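PDB 3QLI: coenzyme A transferase from Yersinia pestis, which probably transfers coenzyme A from an acyl-CoA thioester to a carboxylate such as acetate. Local coordinates for residues T338-L343 with P396-P401; G345-E350 with I407-I412; R174-E179 with S197-I202. All coordinates share one frame; numbering follows the deposited sequence.

Contact 1 (T338-L343 with P396-P401); sequences TLQIDL and PRIDGP
Pro396 O accepts a weak hydrogen bond from Leu343 N at 3.3 Å and also touches Asp342 CB, which sets the loop following strand 394-395 against the end of strand 340-342. Leu343 adds its branched end, CD1 packing on Pro396 CA at 3.9 Å, while the C-terminal helix 439-451 meets both residues. A proline suits this place because the contact uses its carbonyl and CA and asks nothing of its nitrogen. At Arg397 the CB is directed away from strand 340-342, and CA lies 3.6 Å from Asp342 OD2. Ile398 N then gives a nearly straight hydrogen bond (171°) to Asp342 OD2, 3.0 Å long and on the anti lone pair. Ile398 CG1 and CD1 lie close to the same oxygen, CG1 at 3.7 Å, making its surroundings partly apolar. Farther on, a water donates to Gln340 OE1 and accepts from Asp399 N, its O 2.8 Å from Gln340 OE1 and 2.9 Å from Asp399 N; Gln340 OE1 also accepts from Asn348 ND2. The other oxygen of Asp342, OD1, is hydrogen-bonded to Thr344 OG1 and Ala346 N. A single buried carboxylate thus ties the irregular loop to the turn after strand 340-342, and the amide N-H groups of Ile398 and Ala346 would be expected to favour its ionised form.

Contact 2 (G345-E350 with I407-I412); sequences GACNSE and IDTHYI
Gly345 O receives the hydroxyl of Thr409, the one hydrogen bond between 345-350 and 407-412; it joins the turn of a beta hairpin, strands 340-342 and 347-348, to the segment that leads into strand 411-414 of the larger, six-stranded mixed sheet. The bond from Thr409 OG1 to Gly345 O is short, 2.7 Å, and the donor stands 25° from the carbonyl plane; OG1 also has a weak hydrogen bond to Pro405 O. Chi1 of Thr409 (-51°) puts OG1 anti to the carbonyl carbon and CG2 anti to the backbone N; CG2 lies 3.6 Å from Gly345 O, so the hydroxyl and the methyl both border the same acceptor. Threonine suits the place by offering a donor and an apolar branch together. Gly345 itself has a positive phi, at which a beta carbon would press on the carbonyl O of the residue before. Ala346 turns its methyl away from Thr409. The CB of Cys347 is directed toward 407-412: SG sits 4.1 Å from Thr409 OG1, and 4.4 Å from Ile412 CG2 in a loose apolar touch, with Ile380 of strand 377-381 also against it. In this buried setting a small, weakly polar thiol borders both a hydroxyl and a methyl. Beyond it 345-350 leaves Thr409 behind. An Asx turn brings Asn348 OD1, which Gln356 NE2 also bonds, to the N of Glu350, a residue seen to bind coenzyme A. In that turn Glu350 N donates to Asn348 OD1 at 3.0 Å, from 61° above the carbonyl plane.

Contact 3 (R174-E179 with S197-I202); sequences RRFIVE and SEVDAI
The Phe176 ring has Val178 CG1 3.4 Å above one face, offset toward the rim, and Glu198 O in plane at its edge, while Val199 CG2 comes obliquely to CD2 at 4.0 Å. The Arg175 guanidinium meets Asp200 at its edge: NH1 gives a salt-bridge hydrogen bond to OD1, 2.9 Å. OD1 lies near the guanidinium plane, while NH1 approaches from above the carboxylate plane, the two planes being 81° apart. A bend at chi2 (-69°) turns CD of Arg175 toward Asp200, where it packs against CG. OD2, the other oxygen, accepts from Phe176 N at 2.8 Å on its anti side, and Asp200 N returns a bond to Phe176 O. Aspartate is short enough to grip that amide while still reaching the arginine. Further along, the parallel pairing of strands 175-180 and 201-204 takes over, with Val178 N bonded to Ala201 O at 3.0 Å. Val178 CG2 and Ile202 CG1 lie side by side, and Val178 crosses Val199; beta-branched residues suit this buried face. Just before edge strand 201-204 of the N-terminal parallel sheet, a carboxylate thus stands in for a backbone acceptor, its charge probably offset by the arginine.

Contacts 1 and 2 belong together, their centres 8 Å apart, because strands 340-342 and 347-348 are neighbours in one small sheet. Backbone bonds join them: Leu339 N to Asn348 O and Gln340 O to Asn348 N, both 2.9 Å, with Leu339 and Gln340 facing Asn348 as a classic beta bulge. Their segments alternate along the chain. Two different coenzyme A sites come near here: Leu339 of contact 1 belongs to one, as does Gln363, whose side chain is about 5 Å from that of Cys347, whereas Glu350 of contact 2 belongs to the other. Contact 3 lies in the N-terminal sheet, its centre 44 Å from that of contact 1 and 41 Å from that of contact 2, away from these sites.

Contact 1 (T338-L343 with P396-P401)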
ATOM      1  N   THR A 338       2.964  12.817  11.901  1.00 16.78           N
ATOM      2  CA  THR A 338       1.552  12.469  11.870  1.00 17.10           C
ATOM      3  C   THR A 338       0.787  13.310  12.888  1.00 17.61           C
ATOM      4  O   THR A 338       1.395  14.035  13.675  1.00 16.92           O
ATOM      5  CB  THR A 338       1.350  10.972  12.137  1.00 17.06           C
ATOM      6  OG1 THR A 338      -0.024  10.637  11.933  1.00 19.03           O
ATOM      7  CG2 THR A 338       1.756  10.628  13.575  1.00 16.42           C
ATOM      8  N   LEU A 339      -0.540  13.239  12.865  1.00 16.71           N
ATOM      9  CA  LEU A 339      -1.347  13.982  13.837  1.00 17.61           C
ATOM     10  C   LEU A 339      -1.754  13.090  15.010  1.00 16.77           C
ATOM     11  O   LEU A 339      -1.815  13.534  16.154  1.00 16.89           O
ATOM     12  CB  LEU A 339      -2.596  14.578  13.167  1.00 16.31           C
ATOM     13  CG  LEU A 339      -2.292  15.668  12.136  1.00 21.83           C
ATOM     14  CD1 LEU A 339      -3.584  16.270  11.593  1.00 18.62           C
ATOM     15  CD2 LEU A 339      -1.417  16.757  12.752  1.00 19.66           C
ATOM     16  N   GLN A 340      -2.039  11.829  14.715  1.00 16.32           N
ATOM     17  CA  GLN A 340      -2.465  10.888  15.747  1.00 17.49           C
ATOM     18  C   GLN A 340      -1.893   9.506  15.498  1.00 16.02           C
ATOM     19  O   GLN A 340      -1.672   9.110  14.349  1.00 17.07           O
ATOM     20  CB  GLN A 340      -3.989  10.751  15.759  1.00 19.87           C
ATOM     21  CG  GLN A 340      -4.764  12.038  15.830  1.00 18.46           C
ATOM     22  CD  GLN A 340      -6.246  11.776  15.698  1.00 24.73           C
ATOM     23  OE1 GLN A 340      -6.688  11.142  14.739  1.00 22.72           O
ATOM     24  NE2 GLN A 340      -7.017  12.218  16.681  1.00 25.31           N
ATOM     25  N   ILE A 341      -1.679   8.765  16.582  1.00 14.98           N
ATOM     26  CA  ILE A 341      -1.320   7.360  16.499  1.00 14.42           C
ATOM     27  C   ILE A 341      -2.267   6.598  17.415  1.00 17.30           C
ATOM     28  O   ILE A 341      -2.478   7.002  18.560  1.00 15.84           O
ATOM     29  CB  ILE A 341       0.131   7.115  16.982  1.00 15.87           C
ATOM     30  CG1 ILE A 341       1.125   7.957  16.172  1.00 15.54           C
ATOM     31  CG2 ILE A 341       0.479   5.638  16.876  1.00 16.08           C
ATOM     32  CD1 ILE A 341       2.582   7.766  16.628  1.00 15.66           C
ATOM     33  N   ASP A 342      -2.855   5.509  16.936  1.00 15.37           N
ATOM     34  CA  ASP A 342      -3.751   4.779  17.826  1.00 17.17           C
ATOM     35  C   ASP A 342      -3.093   3.533  18.410  1.00 18.43           C
ATOM     36  O   ASP A 342      -1.947   3.224  18.084  1.00 16.81           O
ATOM     37  CB  ASP A 342      -5.141   4.521  17.206  1.00 17.65           C
ATOM     38  CG  ASP A 342      -5.146   3.424  16.143  1.00 20.01           C
ATOM     39  OD1 ASP A 342      -4.184   2.614  16.064  1.00 18.76           O
ATOM     40  OD2 ASP A 342      -6.166   3.367  15.402  1.00 18.83           O
ATOM     41  N   LEU A 343      -3.798   2.850  19.308  1.00 19.29           N
ATOM     42  CA  LEU A 343      -3.211   1.729  20.028  1.00 17.44           C
ATOM     43  C   LEU A 343      -2.970   0.485  19.177  1.00 18.81           C
ATOM     44  O   LEU A 343      -2.363  -0.476  19.649  1.00 17.69           O
ATOM     45  CB  LEU A 343      -4.055   1.382  21.268  1.00 19.47           C
ATOM     46  CG  LEU A 343      -4.086   2.506  22.309  1.00 17.93           C
ATOM     47  CD1 LEU A 343      -4.986   2.150  23.495  1.00 21.51           C
ATOM     48  CD2 LEU A 343      -2.656   2.834  22.782  1.00 19.21           C
ATOM     49  N   PRO A 396      -7.090   5.755  21.492  1.00 20.35           N
ATOM     50  CA  PRO A 396      -7.506   4.348  21.415  1.00 21.70           C
ATOM     51  C   PRO A 396      -7.629   3.880  19.964  1.00 20.63           C
ATOM     52  O   PRO A 396      -7.089   2.829  19.625  1.00 18.87           O
ATOM     53  CB  PRO A 396      -8.885   4.351  22.082  1.00 21.93           C
ATOM     54  CG  PRO A 396      -8.850   5.552  23.014  1.00 23.79           C
ATOM     55  CD  PRO A 396      -8.040   6.584  22.262  1.00 20.80           C
ATOM     56  N   ARG A 397      -8.321   4.660  19.136  1.00 21.94           N
ATOM     57  CA  ARG A 397      -8.698   4.216  17.796  1.00 21.51           C
ATOM     58  C   ARG A 397      -9.005   5.394  16.876  1.00 22.36           C
ATOM     59  O   ARG A 397      -9.843   6.238  17.185  1.00 24.97           O
ATOM     60  CB  ARG A 397      -9.922   3.294  17.885  1.00 26.79           C
ATOM     61  CG  ARG A 397     -10.297   2.603  16.585  1.00 31.31           C
ATOM     62  CD  ARG A 397     -11.529   1.732  16.785  1.00 42.06           C
ATOM     63  NE  ARG A 397     -11.920   1.039  15.560  1.00 51.82           N
ATOM     64  CZ  ARG A 397     -12.812   1.497  14.683  1.00 52.75           C
ATOM     65  NH1 ARG A 397     -13.420   2.662  14.883  1.00 52.24           N
ATOM     66  NH2 ARG A 397     -13.101   0.784  13.603  1.00 51.20           N
ATOM     67  N   ILE A 398      -8.336   5.444  15.732  1.00 21.45           N
ATOM     68  CA  ILE A 398      -8.572   6.510  14.760  1.00 18.48           C
ATOM     69  C   ILE A 398     -10.013   6.425  14.237  1.00 26.91           C
ATOM     70  O   ILE A 398     -10.533   5.332  14.014  1.00 25.67           O
ATOM     71  CB  ILE A 398      -7.560   6.419  13.604  1.00 22.45           C
ATOM     72  CG1 ILE A 398      -6.163   6.833  14.105  1.00 18.86           C
ATOM     73  CG2 ILE A 398      -8.003   7.284  12.418  1.00 20.76           C
ATOM     74  CD1 ILE A 398      -5.000   6.287  13.240  1.00 17.23           C
ATOM     75  N   ASP A 399     -10.658   7.579  14.075  1.00 25.93           N
ATOM     76  CA  ASP A 399     -12.040   7.637  13.598  1.00 31.62           C
ATOM     77  C   ASP A 399     -12.117   7.455  12.078  1.00 33.26           C
ATOM     78  O   ASP A 399     -12.000   8.429  11.328  1.00 37.34           O
ATOM     79  CB  ASP A 399     -12.660   8.977  13.995  1.00 38.57           C
ATOM     80  CG  ASP A 399     -14.138   9.059  13.677  1.00 44.58           C
ATOM     81  OD1 ASP A 399     -14.607   8.295  12.805  1.00 44.28           O
ATOM     82  OD2 ASP A 399     -14.829   9.897  14.299  1.00 50.71           O
ATOM     83  N   GLY A 400     -12.305   6.214  11.627  1.00 34.28           N
ATOM     84  CA  GLY A 400     -12.431   5.940  10.200  1.00 33.46           C
ATOM     85  C   GLY A 400     -11.136   5.524   9.527  1.00 32.80           C
ATOM     86  O   GLY A 400     -10.184   5.157  10.212  1.00 28.03           O
ATOM     87  N   PRO A 401     -11.092   5.578   8.179  1.00 31.60           N
ATOM     88  CA  PRO A 401      -9.916   5.179   7.390  1.00 26.21           C
ATOM     89  C   PRO A 401      -8.658   5.913   7.838  1.00 23.25           C
ATOM     90  O   PRO A 401      -8.741   7.068   8.261  1.00 23.29           O
ATOM     91  CB  PRO A 401     -10.291   5.595   5.958  1.00 26.68           C
ATOM     92  CG  PRO A 401     -11.785   5.517   5.941  1.00 26.37           C
ATOM     93  CD  PRO A 401     -12.207   6.008   7.313  1.00 33.33           C
TER
HETATM   94  O   HOH W   1      -9.339  10.168  14.393  1.00 24.30           O

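Contact 2 (G345-E350 with I407-I412)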
ATOM      1  N   GLY A 345      -1.396   0.948  16.282  1.00 17.35           N
ATOM      2  CA  GLY A 345      -0.202   1.339  15.551  1.00 16.45           C
ATOM      3  C   GLY A 345      -0.497   2.024  14.221  1.00 19.71           C
ATOM      4  O   GLY A 345       0.420   2.368  13.483  1.00 19.41           O
ATOM      5  N   ALA A 346      -1.776   2.219  13.907  1.00 16.07           N
ATOM      6  CA  ALA A 346      -2.155   2.987  12.724  1.00 17.04           C
ATOM      7  C   ALA A 346      -1.934   4.477  12.989  1.00 16.26           C
ATOM      8  O   ALA A 346      -2.056   4.930  14.131  1.00 15.64           O
ATOM      9  CB  ALA A 346      -3.614   2.725  12.381  1.00 14.99           C
ATOM     10  N   CYS A 347      -1.631   5.239  11.939  1.00 15.71           N
ATOM     11  CA  CYS A 347      -1.388   6.682  12.065  1.00 15.18           C
ATOM     12  C   CYS A 347      -2.345   7.485  11.194  1.00 17.38           C
ATOM     13  O   CYS A 347      -2.760   7.028  10.120  1.00 17.33           O
ATOM     14  CB  CYS A 347       0.059   7.011  11.675  1.00 15.65           C
ATOM     15  SG  CYS A 347       1.258   5.995  12.631  1.00 18.17           S
ATOM     16  N   ASN A 348      -2.674   8.687  11.659  1.00 16.21           N
ATOM     17  CA  ASN A 348      -3.585   9.574  10.935  1.00 16.59           C
ATOM     18  C   ASN A 348      -3.002  10.969  10.782  1.00 16.98           C
ATOM     19  O   ASN A 348      -2.626  11.600  11.771  1.00 17.49           O
ATOM     20  CB  ASN A 348      -4.922   9.675  11.664  1.00 15.48           C
ATOM     21  CG  ASN A 348      -5.883  10.626  10.976  1.00 20.37           C
ATOM     22  OD1 ASN A 348      -5.912  10.712   9.749  1.00 21.45           O
ATOM     23  ND2 ASN A 348      -6.668  11.351  11.764  1.00 23.55           N
ATOM     24  N   SER A 349      -2.936  11.450   9.543  1.00 16.62           N
ATOM     25  CA  SER A 349      -2.419  12.784   9.268  1.00 19.41           C
ATOM     26  C   SER A 349      -3.524  13.738   8.813  1.00 20.38           C
ATOM     27  O   SER A 349      -3.261  14.895   8.511  1.00 19.27           O
ATOM     28  CB  SER A 349      -1.339  12.722   8.182  1.00 20.31           C
ATOM     29  OG  SER A 349      -0.165  12.101   8.662  1.00 24.36           O
ATOM     30  N   GLU A 350      -4.760  13.255   8.758  1.00 20.55           N
ATOM     31  CA  GLU A 350      -5.851  14.078   8.248  1.00 21.41           C
ATOM     32  C   GLU A 350      -6.382  15.037   9.309  1.00 23.39           C
ATOM     33  O   GLU A 350      -6.787  14.603  10.379  1.00 21.52           O
ATOM     34  CB  GLU A 350      -6.982  13.193   7.729  1.00 24.04           C
ATOM     35  CG  GLU A 350      -8.203  13.977   7.286  1.00 25.42           C
ATOM     36  CD  GLU A 350      -7.874  14.984   6.199  1.00 24.51           C
ATOM     37  OE1 GLU A 350      -7.296  14.578   5.161  1.00 21.51           O
ATOM     38  OE2 GLU A 350      -8.176  16.184   6.394  1.00 23.42           O
ATOM     39  N   ILE A 407      -0.651  -2.323   9.504  1.00 16.73           N
ATOM     40  CA  ILE A 407       0.185  -3.382   8.937  1.00 15.51           C
ATOM     41  C   ILE A 407       1.461  -2.831   8.310  1.00 16.95           C
ATOM     42  O   ILE A 407       2.364  -3.592   7.985  1.00 16.92           O
ATOM     43  CB  ILE A 407      -0.567  -4.243   7.891  1.00 16.31           C
ATOM     44  CG1 ILE A 407      -1.064  -3.368   6.733  1.00 17.71           C
ATOM     45  CG2 ILE A 407      -1.697  -5.046   8.567  1.00 19.57           C
ATOM     46  CD1 ILE A 407      -1.810  -4.138   5.657  1.00 22.39           C
ATOM     47  N   ASP A 408       1.511  -1.520   8.091  1.00 14.60           N
ATOM     48  CA  ASP A 408       2.678  -0.905   7.463  1.00 14.14           C
ATOM     49  C   ASP A 408       3.594  -0.107   8.385  1.00 15.60           C
ATOM     50  O   ASP A 408       4.748   0.147   8.046  1.00 14.86           O
ATOM     51  CB  ASP A 408       2.237   0.000   6.311  1.00 13.84           C
ATOM     52  CG  ASP A 408       1.649  -0.775   5.155  1.00 19.21           C
ATOM     53  OD1 ASP A 408       2.302  -1.728   4.684  1.00 17.14           O
ATOM     54  OD2 ASP A 408       0.535  -0.429   4.718  1.00 19.32           O
ATOM     55  N   THR A 409       3.095   0.285   9.550  1.00 15.64           N
ATOM     56  CA  THR A 409       3.905   1.089  10.453  1.00 15.02           C
ATOM     57  C   THR A 409       5.152   0.337  10.897  1.00 13.40           C
ATOM     58  O   THR A 409       5.105  -0.852  11.193  1.00 15.79           O
ATOM     59  CB  THR A 409       3.104   1.561  11.679  1.00 16.81           C
ATOM     60  OG1 THR A 409       1.883   2.172  11.245  1.00 15.36           O
ATOM     61  CG2 THR A 409       3.909   2.573  12.477  1.00 17.20           C
ATOM     62  N   HIS A 410       6.271   1.050  10.931  1.00 12.49           N
ATOM     63  CA  HIS A 410       7.538   0.462  11.325  1.00 14.05           C
ATOM     64  C   HIS A 410       7.963   1.002  12.680  1.00 13.77           C
ATOM     65  O   HIS A 410       7.817   0.337  13.701  1.00 15.30           O
ATOM     66  CB  HIS A 410       8.606   0.795  10.281  1.00 12.41           C
ATOM     67  CG  HIS A 410       9.900   0.071  10.481  1.00 12.59           C
ATOM     68  ND1 HIS A 410      11.061   0.432   9.831  1.00 12.71           N
ATOM     69  CD2 HIS A 410      10.218  -0.992  11.256  1.00 15.16           C
ATOM     70  CE1 HIS A 410      12.037  -0.379  10.196  1.00 15.03           C
ATOM     71  NE2 HIS A 410      11.552  -1.252  11.061  1.00 16.78           N
ATOM     72  N   TYR A 411       8.468   2.227  12.676  1.00 12.51           N
ATOM     73  CA  TYR A 411       8.926   2.875  13.890  1.00 13.79           C
ATOM     74  C   TYR A 411       8.098   4.105  14.198  1.00 14.05           C
ATOM     75  O   TYR A 411       7.910   4.956  13.330  1.00 12.92           O
ATOM     76  CB  TYR A 411      10.365   3.367  13.703  1.00 13.51           C
ATOM     77  CG  TYR A 411      11.458   2.413  14.113  1.00 14.36           C
ATOM     78  CD1 TYR A 411      11.877   2.331  15.433  1.00 16.74           C
ATOM     79  CD2 TYR A 411      12.094   1.619  13.173  1.00 18.90           C
ATOM     80  CE1 TYR A 411      12.887   1.466  15.807  1.00 23.19           C
ATOM     81  CE2 TYR A 411      13.102   0.752  13.536  1.00 19.80           C
ATOM     82  CZ  TYR A 411      13.496   0.680  14.853  1.00 23.58           C
ATOM     83  OH  TYR A 411      14.501  -0.186  15.212  1.00 27.90           O
ATOM     84  N   ILE A 412       7.617   4.220  15.430  1.00 13.17           N
ATOM     85  CA  ILE A 412       6.931   5.446  15.820  1.00 12.76           C
ATOM     86  C   ILE A 412       7.761   6.128  16.898  1.00 13.82           C
ATOM     87  O   ILE A 412       8.487   5.463  17.631  1.00 13.04           O
ATOM     88  CB  ILE A 412       5.524   5.181  16.349  1.00 12.77           C
ATOM     89  CG1 ILE A 412       5.552   4.148  17.481  1.00 14.29           C
ATOM     90  CG2 ILE A 412       4.606   4.739  15.187  1.00 13.29           C
ATOM     91  CD1 ILE A 412       4.213   4.016  18.224  1.00 14.47           C
TER

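Contact 3 (R174-E179 with S197-I202)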
ATOM      1  N   ARG A 174      -2.751  18.884 -23.882  1.00 13.16           N
ATOM      2  CA  ARG A 174      -2.910  19.282 -25.271  1.00 13.33           C
ATOM      3  C   ARG A 174      -2.366  20.685 -25.562  1.00 16.00           C
ATOM      4  O   ARG A 174      -1.981  20.988 -26.700  1.00 15.26           O
ATOM      5  CB  ARG A 174      -4.371  19.088 -25.705  1.00 16.86           C
ATOM      6  CG  ARG A 174      -4.709  17.596 -25.758  1.00 18.01           C
ATOM      7  CD  ARG A 174      -6.151  17.320 -26.142  1.00 18.47           C
ATOM      8  NE  ARG A 174      -7.023  17.175 -24.979  1.00 19.63           N
ATOM      9  CZ  ARG A 174      -7.158  16.052 -24.285  1.00 21.66           C
ATOM     10  NH1 ARG A 174      -6.458  14.979 -24.621  1.00 23.80           N
ATOM     11  NH2 ARG A 174      -7.988  16.005 -23.251  1.00 21.23           N
ATOM     12  N   ARG A 175      -2.318  21.525 -24.525  1.00 14.83           N
ATOM     13  CA  ARG A 175      -1.615  22.817 -24.570  1.00 17.25           C
ATOM     14  C   ARG A 175      -0.800  23.031 -23.277  1.00 16.12           C
ATOM     15  O   ARG A 175      -1.250  22.700 -22.179  1.00 14.43           O
ATOM     16  CB  ARG A 175      -2.594  23.993 -24.762  1.00 15.82           C
ATOM     17  CG  ARG A 175      -3.357  23.987 -26.082  1.00 17.79           C
ATOM     18  CD  ARG A 175      -2.435  24.271 -27.273  1.00 19.09           C
ATOM     19  NE  ARG A 175      -3.196  24.565 -28.492  1.00 18.05           N
ATOM     20  CZ  ARG A 175      -2.657  24.697 -29.698  1.00 21.43           C
ATOM     21  NH1 ARG A 175      -1.345  24.555 -29.864  1.00 15.89           N
ATOM     22  NH2 ARG A 175      -3.429  24.978 -30.744  1.00 17.60           N
ATOM     23  N   PHE A 176       0.394  23.594 -23.425  1.00 13.90           N
ATOM     24  CA  PHE A 176       1.265  23.883 -22.294  1.00 14.73           C
ATOM     25  C   PHE A 176       1.604  25.369 -22.308  1.00 14.43           C
ATOM     26  O   PHE A 176       2.174  25.871 -23.281  1.00 15.62           O
ATOM     27  CB  PHE A 176       2.536  23.037 -22.395  1.00 13.05           C
ATOM     28  CG  PHE A 176       3.523  23.263 -21.283  1.00 14.98           C
ATOM     29  CD1 PHE A 176       3.095  23.485 -19.977  1.00 13.76           C
ATOM     30  CD2 PHE A 176       4.887  23.231 -21.542  1.00 15.53           C
ATOM     31  CE1 PHE A 176       4.011  23.670 -18.945  1.00 14.86           C
ATOM     32  CE2 PHE A 176       5.811  23.428 -20.512  1.00 13.12           C
ATOM     33  CZ  PHE A 176       5.371  23.639 -19.218  1.00 13.10           C
ATOM     34  N   ILE A 177       1.230  26.069 -21.242  1.00 12.02           N
ATOM     35  CA  ILE A 177       1.434  27.514 -21.144  1.00 12.78           C
ATOM     36  C   ILE A 177       2.401  27.785 -20.004  1.00 14.41           C
ATOM     37  O   ILE A 177       2.159  27.346 -18.876  1.00 15.14           O
ATOM     38  CB  ILE A 177       0.114  28.238 -20.804  1.00 12.77           C
ATOM     39  CG1 ILE A 177      -0.992  27.805 -21.771  1.00 14.79           C
ATOM     40  CG2 ILE A 177       0.317  29.762 -20.794  1.00 15.35           C
ATOM     41  CD1 ILE A 177      -2.350  28.442 -21.469  1.00 15.21           C
ATOM     42  N   VAL A 178       3.496  28.499 -20.277  1.00 13.75           N
ATOM     43  CA  VAL A 178       4.469  28.766 -19.215  1.00 12.88           C
ATOM     44  C   VAL A 178       4.469  30.222 -18.763  1.00 15.44           C
ATOM     45  O   VAL A 178       4.168  31.137 -19.531  1.00 15.70           O
ATOM     46  CB  VAL A 178       5.901  28.376 -19.624  1.00 14.35           C
ATOM     47  CG1 VAL A 178       5.946  26.927 -20.087  1.00 14.65           C
ATOM     48  CG2 VAL A 178       6.411  29.309 -20.704  1.00 13.06           C
ATOM     49  N   GLU A 179       4.810  30.414 -17.498  1.00 13.87           N
ATOM     50  CA  GLU A 179       5.021  31.735 -16.942  1.00 14.57           C
ATOM     51  C   GLU A 179       6.487  31.822 -16.534  1.00 15.75           C
ATOM     52  O   GLU A 179       6.914  31.209 -15.549  1.00 13.95           O
ATOM     53  CB  GLU A 179       4.100  31.946 -15.742  1.00 13.64           C
ATOM     54  CG  GLU A 179       4.287  33.284 -15.024  1.00 17.11           C
ATOM     55  CD  GLU A 179       3.068  33.652 -14.194  1.00 17.54           C
ATOM     56  OE1 GLU A 179       1.944  33.272 -14.604  1.00 16.00           O
ATOM     57  OE2 GLU A 179       3.220  34.316 -13.141  1.00 16.39           O
ATOM     58  N   SER A 197       9.992  24.430 -28.395  1.00 17.86           N
ATOM     59  CA  SER A 197       9.171  23.804 -29.420  1.00 22.37           C
ATOM     60  C   SER A 197       8.009  23.013 -28.817  1.00 22.65           C
ATOM     61  O   SER A 197       7.078  22.643 -29.526  1.00 27.32           O
ATOM     62  CB  SER A 197      10.022  22.909 -30.337  1.00 23.61           C
ATOM     63  OG  SER A 197      10.560  21.808 -29.626  1.00 25.40           O
ATOM     64  N   GLU A 198       8.063  22.772 -27.510  1.00 17.43           N
ATOM     65  CA  GLU A 198       7.040  22.017 -26.792  1.00 22.17           C
ATOM     66  C   GLU A 198       6.115  22.919 -25.980  1.00 20.18           C
ATOM     67  O   GLU A 198       5.259  22.433 -25.255  1.00 19.05           O
ATOM     68  CB  GLU A 198       7.694  21.029 -25.824  1.00 24.30           C
ATOM     69  CG  GLU A 198       7.781  19.627 -26.357  1.00 37.81           C
ATOM     70  CD  GLU A 198       8.990  19.412 -27.234  1.00 38.44           C
ATOM     71  OE1 GLU A 198      10.108  19.349 -26.681  1.00 44.16           O
ATOM     72  OE2 GLU A 198       8.825  19.297 -28.472  1.00 49.91           O
ATOM     73  N   VAL A 199       6.315  24.227 -26.095  1.00 17.07           N
ATOM     74  CA  VAL A 199       5.580  25.213 -25.325  1.00 15.50           C
ATOM     75  C   VAL A 199       4.606  25.920 -26.272  1.00 19.35           C
ATOM     76  O   VAL A 199       4.966  26.274 -27.394  1.00 18.05           O
ATOM     77  CB  VAL A 199       6.561  26.219 -24.687  1.00 16.74           C
ATOM     78  CG1 VAL A 199       5.829  27.393 -24.055  1.00 15.73           C
ATOM     79  CG2 VAL A 199       7.466  25.499 -23.655  1.00 15.23           C
ATOM     80  N   ASP A 200       3.362  26.104 -25.844  1.00 16.31           N
ATOM     81  CA  ASP A 200       2.378  26.680 -26.748  1.00 16.80           C
ATOM     82  C   ASP A 200       2.266  28.183 -26.597  1.00 17.64           C
ATOM     83  O   ASP A 200       1.975  28.894 -27.567  1.00 20.40           O
ATOM     84  CB  ASP A 200       1.021  26.007 -26.569  1.00 18.41           C
ATOM     85  CG  ASP A 200       1.038  24.571 -27.027  1.00 19.02           C
ATOM     86  OD1 ASP A 200       0.996  24.331 -28.253  1.00 16.50           O
ATOM     87  OD2 ASP A 200       1.110  23.683 -26.156  1.00 16.57           O
ATOM     88  N   ALA A 201       2.493  28.673 -25.388  1.00 14.91           N
ATOM     89  CA  ALA A 201       2.431  30.109 -25.147  1.00 19.23           C
ATOM     90  C   ALA A 201       3.251  30.482 -23.931  1.00 17.44           C
ATOM     91  O   ALA A 201       3.426  29.670 -23.013  1.00 16.26           O
ATOM     92  CB  ALA A 201       0.984  30.566 -24.978  1.00 18.87           C
ATOM     93  N   ILE A 202       3.734  31.722 -23.927  1.00 16.17           N
ATOM     94  CA  ILE A 202       4.630  32.222 -22.891  1.00 17.13           C
ATOM     95  C   ILE A 202       4.170  33.573 -22.351  1.00 18.67           C
ATOM     96  O   ILE A 202       3.833  34.473 -23.127  1.00 21.46           O
ATOM     97  CB  ILE A 202       6.039  32.439 -23.471  1.00 16.61           C
ATOM     98  CG1 ILE A 202       6.549  31.145 -24.115  1.00 17.63           C
ATOM     99  CG2 ILE A 202       6.989  32.985 -22.393  1.00 16.69           C
ATOM    100  CD1 ILE A 202       7.708  31.367 -25.102  1.00 18.56           C
TER